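Local atomic coordinates of integrase (Enterobacteria phage lambda, PDB entry 1AE9), a protein that catalyses, through the catalytic domain described here, the site-specific recombination that integrates phage DNA into the host genome and, with excisionase, excises the prophage again. Residues A[4-9]-A[139-144]; A[11-16]-A[25-30]. All blocks are in the same frame, centred on the assembly; numbering follows the deposited sequence.

Contact 1. Residues A[4-9]-A[139-144]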
ATOM      1  N   LEU A   4     -22.141  -9.211  -1.766  1.00 29.32           N
ATOM      2  CA  LEU A   4     -21.752 -10.349  -2.590  1.00 25.87           C
ATOM      3  C   LEU A   4     -22.545 -11.546  -2.093  1.00 24.64           C
ATOM      4  O   LEU A   4     -22.501 -11.862  -0.910  1.00 24.56           O
ATOM      5  CB  LEU A   4     -20.255 -10.628  -2.444  1.00 24.24           C
ATOM      6  CG  LEU A   4     -19.669 -11.689  -3.377  1.00 22.57           C
ATOM      7  CD1 LEU A   4     -19.593 -11.141  -4.795  1.00 19.46           C
ATOM      8  CD2 LEU A   4     -18.290 -12.106  -2.879  1.00 21.01           C
ATOM      9  N   THR A   5     -23.295 -12.190  -2.984  1.00 23.41           N
ATOM     10  CA  THR A   5     -24.088 -13.358  -2.598  1.00 21.13           C
ATOM     11  C   THR A   5     -23.247 -14.627  -2.722  1.00 19.63           C
ATOM     12  O   THR A   5     -22.149 -14.602  -3.297  1.00 19.13           O
ATOM     13  CB  THR A   5     -25.362 -13.511  -3.478  1.00 19.40           C
ATOM     14  OG1 THR A   5     -24.993 -13.843  -4.823  1.00 18.53           O
ATOM     15  CG2 THR A   5     -26.162 -12.225  -3.483  1.00 20.16           C
ATOM     16  N   ALA A   6     -23.764 -15.734  -2.199  1.00 18.22           N
ATOM     17  CA  ALA A   6     -23.065 -17.010  -2.276  1.00 17.34           C
ATOM     18  C   ALA A   6     -22.870 -17.454  -3.729  1.00 17.61           C
ATOM     19  O   ALA A   6     -21.799 -17.948  -4.085  1.00 16.99           O
ATOM     20  CB  ALA A   6     -23.821 -18.080  -1.494  1.00 17.77           C
ATOM     21  N   ASP A   7     -23.900 -17.290  -4.564  1.00 17.34           N
ATOM     22  CA  ASP A   7     -23.803 -17.689  -5.970  1.00 18.15           C
ATOM     23  C   ASP A   7     -22.761 -16.823  -6.706  1.00 17.90           C
ATOM     24  O   ASP A   7     -22.004 -17.327  -7.544  1.00 17.92           O
ATOM     25  CB  ASP A   7     -25.181 -17.622  -6.663  1.00 19.02           C
ATOM     26  CG  ASP A   7     -25.237 -18.435  -7.972  1.00 20.70           C
ATOM     27  OD1 ASP A   7     -25.094 -19.677  -7.934  1.00 21.30           O
ATOM     28  OD2 ASP A   7     -25.435 -17.836  -9.049  1.00 20.15           O
ATOM     29  N   GLU A   8     -22.698 -15.538  -6.361  1.00 17.24           N
ATOM     30  CA  GLU A   8     -21.742 -14.621  -6.976  1.00 16.55           C
ATOM     31  C   GLU A   8     -20.320 -14.984  -6.561  1.00 16.15           C
ATOM     32  O   GLU A   8     -19.396 -14.886  -7.371  1.00 17.40           O
ATOM     33  CB  GLU A   8     -22.071 -13.167  -6.618  1.00 17.01           C
ATOM     34  CG  GLU A   8     -23.327 -12.653  -7.321  1.00 20.37           C
ATOM     35  CD  GLU A   8     -23.799 -11.289  -6.831  1.00 22.80           C
ATOM     36  OE1 GLU A   8     -23.438 -10.883  -5.706  1.00 25.28           O
ATOM     37  OE2 GLU A   8     -24.554 -10.623  -7.572  1.00 23.34           O
ATOM     38  N   TYR A   9     -20.154 -15.422  -5.313  1.00 15.51           N
ATOM     39  CA  TYR A   9     -18.851 -15.851  -4.798  1.00 15.72           C
ATOM     40  C   TYR A   9     -18.326 -16.994  -5.669  1.00 15.93           C
ATOM     41  O   TYR A   9     -17.135 -17.048  -5.995  1.00 14.06           O
ATOM     42  CB  TYR A   9     -18.988 -16.330  -3.341  1.00 15.77           C
ATOM     43  CG  TYR A   9     -17.842 -17.181  -2.812  1.00 15.68           C
ATOM     44  CD1 TYR A   9     -17.722 -18.523  -3.179  1.00 16.21           C
ATOM     45  CD2 TYR A   9     -16.874 -16.646  -1.959  1.00 15.31           C
ATOM     46  CE1 TYR A   9     -16.665 -19.313  -2.718  1.00 16.80           C
ATOM     47  CE2 TYR A   9     -15.807 -17.433  -1.486  1.00 15.76           C
ATOM     48  CZ  TYR A   9     -15.713 -18.765  -1.875  1.00 17.03           C
ATOM     49  OH  TYR A   9     -14.676 -19.563  -1.444  1.00 15.59           O
ATOM     50  N   ALA A 139     -20.765 -13.392   7.631  1.00 20.97           N
ATOM     51  CA  ALA A 139     -21.747 -13.089   8.669  1.00 21.89           C
ATOM     52  C   ALA A 139     -23.160 -13.559   8.304  1.00 23.70           C
ATOM     53  O   ALA A 139     -23.799 -14.236   9.105  1.00 24.73           O
ATOM     54  CB  ALA A 139     -21.747 -11.590   8.978  1.00 20.51           C
ATOM     55  N   ARG A 140     -23.642 -13.207   7.108  1.00 25.29           N
ATOM     56  CA  ARG A 140     -24.987 -13.600   6.663  1.00 25.34           C
ATOM     57  C   ARG A 140     -25.143 -15.114   6.561  1.00 26.31           C
ATOM     58  O   ARG A 140     -26.177 -15.666   6.947  1.00 28.34           O
ATOM     59  CB  ARG A 140     -25.349 -12.942   5.327  1.00 25.32           C
ATOM     60  CG  ARG A 140     -25.423 -11.419   5.383  1.00 28.01           C
ATOM     61  CD  ARG A 140     -25.996 -10.816   4.099  1.00 30.66           C
ATOM     62  NE  ARG A 140     -25.273 -11.233   2.895  1.00 34.49           N
ATOM     63  CZ  ARG A 140     -24.262 -10.561   2.341  1.00 34.48           C
ATOM     64  NH1 ARG A 140     -23.831  -9.423   2.872  1.00 34.09           N
ATOM     65  NH2 ARG A 140     -23.682 -11.030   1.247  1.00 33.64           N
ATOM     66  N   LEU A 141     -24.118 -15.794   6.062  1.00 24.15           N
ATOM     67  CA  LEU A 141     -24.170 -17.242   5.949  1.00 24.07           C
ATOM     68  C   LEU A 141     -24.169 -17.908   7.325  1.00 25.95           C
ATOM     69  O   LEU A 141     -24.898 -18.879   7.544  1.00 25.62           O
ATOM     70  CB  LEU A 141     -23.002 -17.771   5.112  1.00 22.31           C
ATOM     71  CG  LEU A 141     -22.964 -17.376   3.628  1.00 23.87           C
ATOM     72  CD1 LEU A 141     -21.775 -18.054   2.944  1.00 21.26           C
ATOM     73  CD2 LEU A 141     -24.264 -17.787   2.939  1.00 23.61           C
ATOM     74  N   TYR A 142     -23.339 -17.405   8.242  1.00 26.98           N
ATOM     75  CA  TYR A 142     -23.248 -17.946   9.604  1.00 27.16           C
ATOM     76  C   TYR A 142     -24.485 -17.634  10.439  1.00 28.21           C
ATOM     77  O   TYR A 142     -24.866 -18.419  11.305  1.00 28.98           O
ATOM     78  CB  TYR A 142     -21.984 -17.446  10.318  1.00 25.62           C
ATOM     79  CG  TYR A 142     -20.780 -18.337  10.088  1.00 24.31           C
ATOM     80  CD1 TYR A 142     -20.894 -19.723  10.186  1.00 22.41           C
ATOM     81  CD2 TYR A 142     -19.530 -17.800   9.766  1.00 21.47           C
ATOM     82  CE1 TYR A 142     -19.800 -20.555   9.972  1.00 21.48           C
ATOM     83  CE2 TYR A 142     -18.433 -18.626   9.547  1.00 18.55           C
ATOM     84  CZ  TYR A 142     -18.577 -20.001   9.655  1.00 19.95           C
ATOM     85  OH  TYR A 142     -17.503 -20.835   9.472  1.00 19.38           O
ATOM     86  N   GLU A 143     -25.102 -16.489  10.172  1.00 28.40           N
ATOM     87  CA  GLU A 143     -26.315 -16.073  10.863  1.00 30.94           C
ATOM     88  C   GLU A 143     -27.435 -17.077  10.572  1.00 32.34           C
ATOM     89  O   GLU A 143     -28.254 -17.376  11.438  1.00 34.26           O
ATOM     90  CB  GLU A 143     -26.726 -14.679  10.398  1.00 29.84           C
ATOM     91  N   LYS A 144     -27.465 -17.586   9.345  1.00 32.76           N
ATOM     92  CA  LYS A 144     -28.474 -18.553   8.939  1.00 33.35           C
ATOM     93  C   LYS A 144     -28.126 -19.954   9.431  1.00 33.76           C
ATOM     94  O   LYS A 144     -28.942 -20.621  10.063  1.00 35.86           O
ATOM     95  CB  LYS A 144     -28.635 -18.544   7.413  1.00 32.89           C
TER
HETATM   96  O   HOH W   1     -21.368  -8.903   0.944  1.00 23.08           O

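Contact 2. Residues A[11-16]-A[25-30]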
ATOM      1  N   LYS A  11     -19.081 -17.637  -8.828  1.00 15.24           N
ATOM      2  CA  LYS A  11     -18.744 -17.177 -10.185  1.00 15.23           C
ATOM      3  C   LYS A  11     -17.322 -16.600 -10.173  1.00 15.45           C
ATOM      4  O   LYS A  11     -16.515 -16.880 -11.065  1.00 15.64           O
ATOM      5  CB  LYS A  11     -19.735 -16.112 -10.672  1.00 14.79           C
ATOM      6  CG  LYS A  11     -21.194 -16.541 -10.656  1.00 16.36           C
ATOM      7  CD  LYS A  11     -21.434 -17.790 -11.494  1.00 18.51           C
ATOM      8  CE  LYS A  11     -22.923 -18.117 -11.572  1.00 19.39           C
ATOM      9  NZ  LYS A  11     -23.170 -19.395 -12.278  1.00 19.81           N
ATOM     10  N   ILE A  12     -17.022 -15.802  -9.152  1.00 15.68           N
ATOM     11  CA  ILE A  12     -15.700 -15.200  -9.002  1.00 14.89           C
ATOM     12  C   ILE A  12     -14.667 -16.299  -8.739  1.00 16.53           C
ATOM     13  O   ILE A  12     -13.554 -16.263  -9.278  1.00 16.21           O
ATOM     14  CB  ILE A  12     -15.686 -14.173  -7.845  1.00 14.35           C
ATOM     15  CG1 ILE A  12     -16.639 -13.014  -8.171  1.00 14.32           C
ATOM     16  CG2 ILE A  12     -14.258 -13.683  -7.587  1.00 12.47           C
ATOM     17  CD1 ILE A  12     -16.817 -11.984  -7.054  1.00 13.60           C
ATOM     18  N   TYR A  13     -15.047 -17.277  -7.914  1.00 16.28           N
ATOM     19  CA  TYR A  13     -14.187 -18.413  -7.585  1.00 14.84           C
ATOM     20  C   TYR A  13     -13.800 -19.131  -8.877  1.00 15.09           C
ATOM     21  O   TYR A  13     -12.637 -19.483  -9.071  1.00 14.52           O
ATOM     22  CB  TYR A  13     -14.926 -19.371  -6.638  1.00 15.07           C
ATOM     23  CG  TYR A  13     -14.069 -20.470  -6.041  1.00 14.51           C
ATOM     24  CD1 TYR A  13     -13.833 -21.652  -6.737  1.00 15.40           C
ATOM     25  CD2 TYR A  13     -13.498 -20.324  -4.779  1.00 15.59           C
ATOM     26  CE1 TYR A  13     -13.049 -22.661  -6.192  1.00 16.89           C
ATOM     27  CE2 TYR A  13     -12.712 -21.327  -4.226  1.00 15.63           C
ATOM     28  CZ  TYR A  13     -12.490 -22.489  -4.938  1.00 16.93           C
ATOM     29  OH  TYR A  13     -11.695 -23.481  -4.402  1.00 20.18           O
ATOM     30  N   GLN A  14     -14.783 -19.343  -9.757  1.00 15.96           N
ATOM     31  CA  GLN A  14     -14.556 -20.001 -11.048  1.00 14.95           C
ATOM     32  C   GLN A  14     -13.581 -19.156 -11.860  1.00 14.17           C
ATOM     33  O   GLN A  14     -12.615 -19.671 -12.434  1.00 13.26           O
ATOM     34  CB  GLN A  14     -15.883 -20.132 -11.818  1.00 15.83           C
ATOM     35  CG  GLN A  14     -15.800 -20.828 -13.186  1.00 19.16           C
ATOM     36  CD  GLN A  14     -15.155 -19.973 -14.283  1.00 23.70           C
ATOM     37  OE1 GLN A  14     -15.570 -18.841 -14.521  1.00 27.41           O
ATOM     38  NE2 GLN A  14     -14.141 -20.516 -14.951  1.00 24.50           N
ATOM     39  N   ALA A  15     -13.862 -17.855 -11.916  1.00 15.54           N
ATOM     40  CA  ALA A  15     -13.050 -16.903 -12.668  1.00 16.04           C
ATOM     41  C   ALA A  15     -11.609 -16.839 -12.170  1.00 18.25           C
ATOM     42  O   ALA A  15     -10.713 -16.459 -12.920  1.00 20.06           O
ATOM     43  CB  ALA A  15     -13.694 -15.524 -12.623  1.00 16.43           C
ATOM     44  N   ALA A  16     -11.392 -17.225 -10.913  1.00 19.24           N
ATOM     45  CA  ALA A  16     -10.059 -17.233 -10.298  1.00 19.27           C
ATOM     46  C   ALA A  16      -9.201 -18.402 -10.808  1.00 20.33           C
ATOM     47  O   ALA A  16      -8.089 -18.640 -10.321  1.00 19.30           O
ATOM     48  CB  ALA A  16     -10.185 -17.286  -8.772  1.00 16.87           C
ATOM     49  N   LEU A  25      -7.812 -19.837  -2.046  1.00 14.97           N
ATOM     50  CA  LEU A  25      -7.614 -20.212  -0.651  1.00 15.22           C
ATOM     51  C   LEU A  25      -7.881 -19.036   0.288  1.00 14.47           C
ATOM     52  O   LEU A  25      -8.488 -19.208   1.347  1.00 14.13           O
ATOM     53  CB  LEU A  25      -6.208 -20.784  -0.455  1.00 15.43           C
ATOM     54  CG  LEU A  25      -5.994 -22.094  -1.227  1.00 16.66           C
ATOM     55  CD1 LEU A  25      -4.516 -22.478  -1.247  1.00 16.85           C
ATOM     56  CD2 LEU A  25      -6.836 -23.207  -0.610  1.00 15.74           C
ATOM     57  N   ALA A  26      -7.456 -17.839  -0.109  1.00 14.48           N
ATOM     58  CA  ALA A  26      -7.702 -16.655   0.709  1.00 12.52           C
ATOM     59  C   ALA A  26      -9.213 -16.384   0.752  1.00 13.55           C
ATOM     60  O   ALA A  26      -9.747 -15.996   1.798  1.00 12.19           O
ATOM     61  CB  ALA A  26      -6.960 -15.456   0.151  1.00 12.25           C
ATOM     62  N   MET A  27      -9.898 -16.608  -0.375  1.00 13.55           N
ATOM     63  CA  MET A  27     -11.355 -16.411  -0.456  1.00 13.99           C
ATOM     64  C   MET A  27     -12.070 -17.355   0.511  1.00 12.69           C
ATOM     65  O   MET A  27     -12.940 -16.933   1.284  1.00 12.74           O
ATOM     66  CB  MET A  27     -11.875 -16.640  -1.883  1.00 12.49           C
ATOM     67  CG  MET A  27     -11.602 -15.483  -2.844  1.00 13.92           C
ATOM     68  SD  MET A  27     -12.018 -15.836  -4.562  1.00 15.00           S
ATOM     69  CE  MET A  27     -13.840 -15.964  -4.420  1.00 12.23           C
ATOM     70  N   GLU A  28     -11.679 -18.625   0.488  1.00 13.69           N
ATOM     71  CA  GLU A  28     -12.283 -19.613   1.372  1.00 14.82           C
ATOM     72  C   GLU A  28     -12.034 -19.269   2.837  1.00 16.20           C
ATOM     73  O   GLU A  28     -12.956 -19.303   3.659  1.00 15.63           O
ATOM     74  CB  GLU A  28     -11.735 -20.999   1.070  1.00 16.40           C
ATOM     75  CG  GLU A  28     -12.202 -21.561  -0.250  1.00 19.75           C
ATOM     76  CD  GLU A  28     -11.621 -22.930  -0.548  1.00 24.15           C
ATOM     77  OE1 GLU A  28     -10.706 -23.377   0.175  1.00 23.91           O
ATOM     78  OE2 GLU A  28     -12.072 -23.561  -1.526  1.00 28.31           O
ATOM     79  N   LEU A  29     -10.796 -18.902   3.156  1.00 15.90           N
ATOM     80  CA  LEU A  29     -10.433 -18.561   4.524  1.00 15.23           C
ATOM     81  C   LEU A  29     -11.194 -17.321   5.014  1.00 15.55           C
ATOM     82  O   LEU A  29     -11.591 -17.243   6.174  1.00 16.00           O
ATOM     83  CB  LEU A  29      -8.917 -18.370   4.630  1.00 17.27           C
ATOM     84  CG  LEU A  29      -8.254 -18.760   5.953  1.00 21.22           C
ATOM     85  CD1 LEU A  29      -8.435 -20.259   6.212  1.00 19.74           C
ATOM     86  CD2 LEU A  29      -6.769 -18.410   5.909  1.00 22.38           C
ATOM     87  N   ALA A  30     -11.435 -16.368   4.123  1.00 14.77           N
ATOM     88  CA  ALA A  30     -12.161 -15.157   4.478  1.00 14.46           C
ATOM     89  C   ALA A  30     -13.611 -15.464   4.859  1.00 16.63           C
ATOM     90  O   ALA A  30     -14.141 -14.889   5.816  1.00 16.80           O
ATOM     91  CB  ALA A  30     -12.132 -14.173   3.320  1.00 12.57           C
TER

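Contact 1. Residues A[4-9]-A[139-144]
The backbones of Ala6 and Leu141 stand well apart, 8.3 Å from CA to CA, where the first turn of helix 6-15 and the residues before it face helix 133-145. Side chains from the later helix bridge most of that gap. Arg140 does the main work. Its CG sits beside the backbone N (chi1 -63°), and a bend at chi3 carries the guanidinium over to the backbone of Leu4. There Arg140 NH2 lies 2.6 Å from Leu4 O. The oxygen sits at the edge of the guanidinium, in its plane, but the N-H direction is too poor for a hydrogen bond. A water makes a sounder link. It accepts from Leu4 N at 2.8 Å and from Arg140 NH2 at 3.2 Å. One NH2 group thus lies near the carbonyl of Leu4 and also donates to the water bound to the backbone N of Leu4. The apolar touch is loose: Ala6 CB and Leu141 CD2 lie 4.5 Å apart. Behind this surface the helix start is closed by a capping box. Glu8 N donates to Thr5 OG1 at 3.2 Å, and Thr5 N donates to Glu8 OE1 at 3.0 Å. The second bond is nearly straight, 169°, and reaches the anti side of the carboxylate. Leu4 also packs on Leu134, which ties the same two parts together further in. Polar and apolar residues share this small contact. The water couples the residue before the capping box to helix 133-145, and the cationic group beside Leu4 O is probably favourable electrostatically despite the poor angle.

Contact 2. Residues A[11-16]-A[25-30]
Met27, Tyr13 and Glu28 supply most of the surface buried between helix 6-15 and helix 21-33. Segments 11-15 and 25-30 of these helices run nearly antiparallel, with 155° between their directions and axes 11.2 Å apart at closest approach. Met27 spans this distance with its whole length. Its chain is extended through chi2 and then turns at chi3, which brings the terminal methyl up against the first helix. Met27 CE lies 3.9 Å from Tyr13 N and near the plane of the Tyr13 ring, at the edge. The same methyl touches Ile12 CG2, also at 3.9 Å. The side chains of Ile12 and Met27 cross at about a right angle. Tyr13 reaches across in the other direction. Its CG is anti to the backbone N, and the ring extends to the second helix with its hydroxyl leading. Tyr13 OH donates to Glu28 OE2 at 2.9 Å. The hydroxyl approaches from above the carboxylate plane, 43° out of it. Ring and carboxylate are nevertheless almost parallel, with 13° between their planes. Glu28 CG rests 4.0 Å from Tyr13 CE2, adding an apolar touch beside the bond. The other carboxylate oxygen, Glu28 OE1, forms a salt bridge with Lys85 and a hydrogen bond with Thr82. The buried carboxylate therefore has partners on both oxygens, and the lysine would probably help to keep it charged. Arg24 donates to Tyr13 O and ties the two helices again near their connection. With a short link between them, the two helices form an antiparallel helical hairpin, here at the start of the tyrosine recombinase catalytic domain.

Helix 6-15 serves both contacts. Contact 1 uses its start and the residues before it, and contact 2 its later turns. Their centres are 13 Å apart, and contact 2 is nested along the chain within the loop that contact 1 closes. They also touch. Leu4 CD1 packs 3.7 Å from Ile12 CD1, and Tyr9 OH lies 3.4 Å from Glu28 CG. Tyr9 also packs on Leu134 and Leu137, so it joins helix 21-33 to helix 133-145. The predicted active-site residues His132 and Arg135 lie nearer contact 1: their side chains are about 9 Å from that of Arg140 and about 12 Å from that of Met27.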